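Local coordinates for protein aquaporin aqpM (Methanothermobacter marburgensis str. Marburg, PDB 2F2B) that forms a homotetrameric membrane channel that lets water move in both directions under osmotic drive and passes some glycerol, at the interface of chains A and B. Coordinates in Å, arbitrary orientation; residue numbers count along the deposited sequence, not the author numbering. Chains: chain A/B, Aquaporin aqpM.

Contact 1: the interface of chains A and B. Residues chain A 189-190, 193; chain B 20-21, 24-25, 28, 118, 122.
B:Phe21 turns its ring edge to A:Thr189, whose hydroxyl OG1 lies in the ring plane, while CD1 of B:Phe20 sits over the centre of one face, 3.5 Å above the B:Phe21 ring plane. The B:Phe20 ring has B:Phe118 CD1 above the centre of one face and B:Phe21 CG at its edge. B:Phe118 in turn carries the alpha carbon of B:Gly24 near the rim of one face and B:Val28 CG2 in plane at the edge. These neighbours from its own chain brace the aromatic surface that chain A meets.

The polar link is the hydroxyl OG1 of A:Thr189, which donates to the backbone carbonyl O of B:Phe21 at 2.7 Å. The hydroxyl approaches the carbonyl oxygen at 119° to the C=O bond and tilted out of the carbonyl plane. OG1 stands anti to its own carbonyl carbon (chi1 -57°), which leaves the methyl CG2 to meet B:Phe118 CE1 at 3.8 Å. A:Ile193 reaches the same CE1 with its terminal CD1, at 3.9 Å, and also touches the methyl CB of B:Ala122. A:Leu190 crosses B:Phe20 at about a right angle, its CD1 lying 3.7 Å from ring atom CE1; its other branch, CD2, meets CE1 of B:Phe21.

The site thus packs helix 175-194 of one subunit against helices 4-33 and 100-122 of the next, fastening neighbouring protomers within the homotetramer.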
ATOM      1  N   THR A 189      -4.143   7.442  11.088  1.00  9.41           N
ATOM      2  CA  THR A 189      -3.795   8.351  12.178  1.00 10.63           C
ATOM      3  C   THR A 189      -4.912   8.577  13.201  1.00 10.24           C
ATOM      4  O   THR A 189      -4.698   8.452  14.408  1.00 11.34           O
ATOM      5  CB  THR A 189      -3.393   9.742  11.634  1.00 11.72           C
ATOM      6  OG1 THR A 189      -2.297   9.607  10.717  1.00 12.84           O
ATOM      7  CG2 THR A 189      -2.967  10.668  12.782  1.00 11.84           C
ATOM      8  N   LEU A 190      -6.099   8.903  12.702  1.00  9.09           N
ATOM      9  CA  LEU A 190      -7.252   9.232  13.546  1.00  9.96           C
ATOM     10  C   LEU A 190      -8.212   8.106  13.937  1.00 10.87           C
ATOM     11  O   LEU A 190      -9.118   8.322  14.745  1.00 10.71           O
ATOM     12  CB  LEU A 190      -8.047  10.353  12.863  1.00 11.06           C
ATOM     13  CG  LEU A 190      -7.838  11.830  13.238  1.00 17.39           C
ATOM     14  CD1 LEU A 190      -6.501  12.060  13.907  1.00 15.68           C
ATOM     15  CD2 LEU A 190      -8.001  12.689  11.996  1.00 12.85           C
ATOM     16  N   ILE A 193      -8.728   7.502  17.575  1.00 12.47           N
ATOM     17  CA  ILE A 193      -9.104   8.693  18.326  1.00 13.99           C
ATOM     18  C   ILE A 193     -10.616   8.894  18.236  1.00 14.34           C
ATOM     19  O   ILE A 193     -11.316   8.840  19.249  1.00 13.51           O
ATOM     20  CB  ILE A 193      -8.365   9.954  17.807  1.00 15.35           C
ATOM     21  CG1 ILE A 193      -6.859   9.800  18.061  1.00 17.94           C
ATOM     22  CG2 ILE A 193      -8.877  11.199  18.523  1.00 16.10           C
ATOM     23  CD1 ILE A 193      -6.022  10.964  17.570  1.00 21.19           C
TER
ATOM     24  N   PHE B  20       0.894  16.604  11.706  1.00 10.09           N
ATOM     25  CA  PHE B  20      -0.308  16.142  12.392  1.00 10.31           C
ATOM     26  C   PHE B  20      -0.588  14.669  12.083  1.00 10.85           C
ATOM     27  O   PHE B  20      -0.740  13.853  12.989  1.00 10.41           O
ATOM     28  CB  PHE B  20      -1.512  17.008  11.985  1.00  9.53           C
ATOM     29  CG  PHE B  20      -2.809  16.610  12.652  1.00 10.93           C
ATOM     30  CD1 PHE B  20      -3.538  15.511  12.197  1.00 10.75           C
ATOM     31  CD2 PHE B  20      -3.296  17.331  13.739  1.00 11.94           C
ATOM     32  CE1 PHE B  20      -4.731  15.134  12.812  1.00 12.71           C
ATOM     33  CE2 PHE B  20      -4.491  16.965  14.366  1.00 10.52           C
ATOM     34  CZ  PHE B  20      -5.211  15.861  13.901  1.00 11.81           C
ATOM     35  N   PHE B  21      -0.629  14.326  10.801  1.00 10.17           N
ATOM     36  CA  PHE B  21      -0.925  12.953  10.406  1.00 10.55           C
ATOM     37  C   PHE B  21       0.240  11.972  10.500  1.00 10.91           C
ATOM     38  O   PHE B  21       0.075  10.864  11.015  1.00 11.37           O
ATOM     39  CB  PHE B  21      -1.517  12.956   8.995  1.00 11.53           C
ATOM     40  CG  PHE B  21      -2.889  13.562   8.934  1.00 12.21           C
ATOM     41  CD1 PHE B  21      -4.005  12.826   9.332  1.00 12.80           C
ATOM     42  CD2 PHE B  21      -3.061  14.892   8.559  1.00 11.16           C
ATOM     43  CE1 PHE B  21      -5.271  13.412   9.364  1.00 12.39           C
ATOM     44  CE2 PHE B  21      -4.323  15.485   8.590  1.00 12.83           C
ATOM     45  CZ  PHE B  21      -5.431  14.740   8.995  1.00 10.94           C
ATOM     46  N   GLY B  24       1.744  12.002  14.097  1.00 11.70           N
ATOM     47  CA  GLY B  24       0.622  11.572  14.912  1.00 11.68           C
ATOM     48  C   GLY B  24       0.441  10.065  14.906  1.00 12.48           C
ATOM     49  O   GLY B  24       0.139   9.466  15.943  1.00 11.41           O
ATOM     50  N   SER B  25       0.635   9.437  13.748  1.00 11.14           N
ATOM     51  CA  SER B  25       0.474   7.988  13.654  1.00 11.11           C
ATOM     52  C   SER B  25       1.500   7.258  14.517  1.00 11.14           C
ATOM     53  O   SER B  25       1.204   6.203  15.076  1.00 10.88           O
ATOM     54  CB  SER B  25       0.597   7.521  12.197  1.00  9.42           C
ATOM     55  OG  SER B  25       1.926   7.644  11.714  1.00 10.25           O
ATOM     56  N   VAL B  28       0.352   7.484  18.123  1.00 11.84           N
ATOM     57  CA  VAL B  28      -0.757   6.555  18.326  1.00 11.52           C
ATOM     58  C   VAL B  28      -0.264   5.118  18.477  1.00 11.32           C
ATOM     59  O   VAL B  28      -0.760   4.372  19.320  1.00 12.56           O
ATOM     60  CB  VAL B  28      -1.769   6.616  17.154  1.00 12.33           C
ATOM     61  CG1 VAL B  28      -2.784   5.489  17.279  1.00 13.31           C
ATOM     62  CG2 VAL B  28      -2.482   7.961  17.158  1.00 12.40           C
ATOM     63  N   PHE B 118      -2.518  18.215  17.172  1.00 13.22           N
ATOM     64  CA  PHE B 118      -2.666  16.773  17.310  1.00 11.79           C
ATOM     65  C   PHE B 118      -2.715  16.429  18.800  1.00 11.78           C
ATOM     66  O   PHE B 118      -3.504  15.590  19.237  1.00 12.16           O
ATOM     67  CB  PHE B 118      -1.505  16.016  16.672  1.00 11.99           C
ATOM     68  CG  PHE B 118      -1.651  14.530  16.779  1.00 12.39           C
ATOM     69  CD1 PHE B 118      -2.525  13.846  15.940  1.00 11.69           C
ATOM     70  CD2 PHE B 118      -0.997  13.827  17.784  1.00 13.22           C
ATOM     71  CE1 PHE B 118      -2.752  12.479  16.105  1.00 13.13           C
ATOM     72  CE2 PHE B 118      -1.217  12.462  17.957  1.00 14.07           C
ATOM     73  CZ  PHE B 118      -2.099  11.789  17.116  1.00 13.12           C
ATOM     74  N   ALA B 122      -5.525  14.027  20.511  1.00 16.40           N
ATOM     75  CA  ALA B 122      -5.160  12.746  21.101  1.00 16.36           C
ATOM     76  C   ALA B 122      -5.033  12.708  22.616  1.00 16.68           C
ATOM     77  O   ALA B 122      -5.141  11.642  23.215  1.00 17.25           O
ATOM     78  CB  ALA B 122      -3.860  12.247  20.468  1.00 14.91           C
TER

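Contact 2: the interface of chains A and B. Residues chain A 50-53; chain B 32, 49-50, 53-54, 57.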
ATOM      1  N   GLY A  50      -2.266  -6.714  15.134  1.00 12.74           N
ATOM      2  CA  GLY A  50      -1.420  -6.144  14.100  1.00 12.97           C
ATOM      3  C   GLY A  50      -0.896  -4.742  14.338  1.00 13.28           C
ATOM      4  O   GLY A  50      -0.312  -4.145  13.431  1.00 11.77           O
ATOM      5  N   GLY A  51      -1.093  -4.211  15.541  1.00 12.73           N
ATOM      6  CA  GLY A  51      -0.618  -2.869  15.842  1.00 11.69           C
ATOM      7  C   GLY A  51      -1.199  -1.832  14.893  1.00 10.76           C
ATOM      8  O   GLY A  51      -2.362  -1.932  14.499  1.00 11.36           O
ATOM      9  N   LEU A  52      -0.403  -0.834  14.519  1.00 11.16           N
ATOM     10  CA  LEU A  52      -0.905   0.189  13.605  1.00 10.78           C
ATOM     11  C   LEU A  52      -1.166  -0.455  12.246  1.00 11.11           C
ATOM     12  O   LEU A  52      -1.843   0.127  11.396  1.00 10.22           O
ATOM     13  CB  LEU A  52       0.089   1.351  13.464  1.00 11.16           C
ATOM     14  CG  LEU A  52      -0.541   2.627  12.883  1.00 11.09           C
ATOM     15  CD1 LEU A  52      -1.474   3.244  13.924  1.00 13.13           C
ATOM     16  CD2 LEU A  52       0.546   3.629  12.486  1.00 12.48           C
ATOM     17  N   GLY A  53      -0.626  -1.658  12.049  1.00  9.34           N
ATOM     18  CA  GLY A  53      -0.853  -2.383  10.809  1.00  9.70           C
ATOM     19  C   GLY A  53      -2.340  -2.651  10.627  1.00 11.07           C
ATOM     20  O   GLY A  53      -2.851  -2.672   9.500  1.00  9.42           O
TER
ATOM     21  N   ILE B  32      -1.151   2.718  21.714  1.00 14.85           N
ATOM     22  CA  ILE B  32      -1.883   1.454  21.717  1.00 13.86           C
ATOM     23  C   ILE B  32      -1.005   0.264  22.097  1.00 14.36           C
ATOM     24  O   ILE B  32      -1.515  -0.812  22.399  1.00 14.81           O
ATOM     25  CB  ILE B  32      -2.561   1.163  20.351  1.00 15.89           C
ATOM     26  CG1 ILE B  32      -1.510   0.985  19.257  1.00 15.15           C
ATOM     27  CG2 ILE B  32      -3.528   2.288  20.008  1.00 16.23           C
ATOM     28  CD1 ILE B  32      -2.086   0.488  17.936  1.00 18.62           C
ATOM     29  N   LEU B  49       3.592  -4.741  18.410  1.00 14.75           N
ATOM     30  CA  LEU B  49       2.357  -5.423  18.041  1.00 13.54           C
ATOM     31  C   LEU B  49       2.247  -5.757  16.558  1.00 13.41           C
ATOM     32  O   LEU B  49       1.608  -6.737  16.196  1.00 11.92           O
ATOM     33  CB  LEU B  49       1.147  -4.576  18.446  1.00 15.09           C
ATOM     34  CG  LEU B  49       1.010  -4.244  19.936  1.00 16.73           C
ATOM     35  CD1 LEU B  49      -0.172  -3.304  20.151  1.00 19.95           C
ATOM     36  CD2 LEU B  49       0.830  -5.530  20.727  1.00 20.49           C
ATOM     37  N   GLY B  50       2.865  -4.949  15.702  1.00 12.74           N
ATOM     38  CA  GLY B  50       2.765  -5.208  14.276  1.00 12.97           C
ATOM     39  C   GLY B  50       4.064  -5.424  13.526  1.00 13.28           C
ATOM     40  O   GLY B  50       4.056  -5.484  12.294  1.00 11.77           O
ATOM     41  N   GLY B  53       5.346  -4.104  10.144  1.00  9.34           N
ATOM     42  CA  GLY B  53       4.051  -3.637   9.674  1.00  9.70           C
ATOM     43  C   GLY B  53       3.720  -2.295  10.312  1.00 11.07           C
ATOM     44  O   GLY B  53       3.071  -1.441   9.696  1.00  9.42           O
ATOM     45  N   ASP B  54       4.150  -2.110  11.560  1.00  9.93           N
ATOM     46  CA  ASP B  54       3.919  -0.852  12.269  1.00 10.25           C
ATOM     47  C   ASP B  54       4.681   0.271  11.579  1.00  8.66           C
ATOM     48  O   ASP B  54       4.188   1.391  11.461  1.00  8.34           O
ATOM     49  CB  ASP B  54       4.412  -0.942  13.718  1.00 11.47           C
ATOM     50  CG  ASP B  54       3.423  -1.630  14.636  1.00 14.83           C
ATOM     51  OD1 ASP B  54       3.849  -2.063  15.733  1.00 15.97           O
ATOM     52  OD2 ASP B  54       2.230  -1.728  14.277  1.00 14.43           O
ATOM     53  N   ALA B  57       3.150   1.226   8.251  1.00  8.75           N
ATOM     54  CA  ALA B  57       1.890   1.919   8.519  1.00  9.13           C
ATOM     55  C   ALA B  57       2.195   3.383   8.841  1.00  9.04           C
ATOM     56  O   ALA B  57       1.531   4.290   8.333  1.00  8.65           O
ATOM     57  CB  ALA B  57       1.151   1.256   9.689  1.00 10.33           C
TER
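The loop residues A:Gly50 and A:Gly51 and the first turn of helix 52-73 in chain A meet three pieces of chain B: the end of helix 4-33 at B:Ile32, the loop at B:Leu49 and B:Gly50, and the start of B's own helix 52-73 at B:Gly53, B:Asp54 and B:Ala57.

The carboxylate of B:Asp54 carries the polar contact. Its OD2 accepts the backbone N-H of A:Leu52 at 2.8 Å, met on the syn side but 31° out of the carboxylate plane. The other oxygen, OD1, is engaged within chain B: the backbone N of B:Gly50 donates to it at 3.0 Å from above the plane, 51° out of it. Gripped at both oxygens, the carboxylate is restrained against rotation, and B:Gly50 acts as a second-shell residue that positions the group used across the interface. CG of B:Asp54 stands anti to the carbonyl carbon (chi1 -81°), directing the acid toward A:Leu52. Because that N-H begins a helix, the helix end could favour the charged form of the carboxylate.

The glycine backbone of chain A comes close to chain B around this bond. The alpha carbon of A:Gly51 lies 3.6 Å from CB of B:Leu49 and also touches B:Asp54 OD2. A:Gly50 O comes within 3.4 Å of the alpha carbon of B:Gly50. Without side chains at A:Gly50, A:Gly51 and B:Gly50, the main chains can probably come this near. On the helical side, the methyl CB of B:Ala57 lies alongside A:Leu52, 3.7 Å from branch CD2 and nearly as near CB and CG, and it also meets the carbonyl O of A:Leu52. On the opposite flank, the terminal CD1 of B:Ile32 lies 3.9 Å from the carbonyl carbon C of A:Gly51.

In the fold, the site joins the connection between the first two long helices, 4-33 and 52-73, to its counterpart in the neighbouring subunit, toward the predicted extracellular side of the membrane.

The centres of the C-alpha atoms of contact 1 and contact 2 are about 14 Å apart. Helix 4-33 of chain B serves both: residues from B:Phe20 to B:Val28 belong to contact 1, and B:Ile32, one turn further, to contact 2. Chain A uses separate elements, helix 175-194 in the first and the loop before helix 52-73 with its first turn in the second. Contact 1 pairs unlike surfaces, but contact 2 brings residues 50 and 53 of both copies together. Combining these suits a homotetramer in which each subunit presents different faces to its two neighbours, and two separated attachments may limit rocking between adjacent subunits.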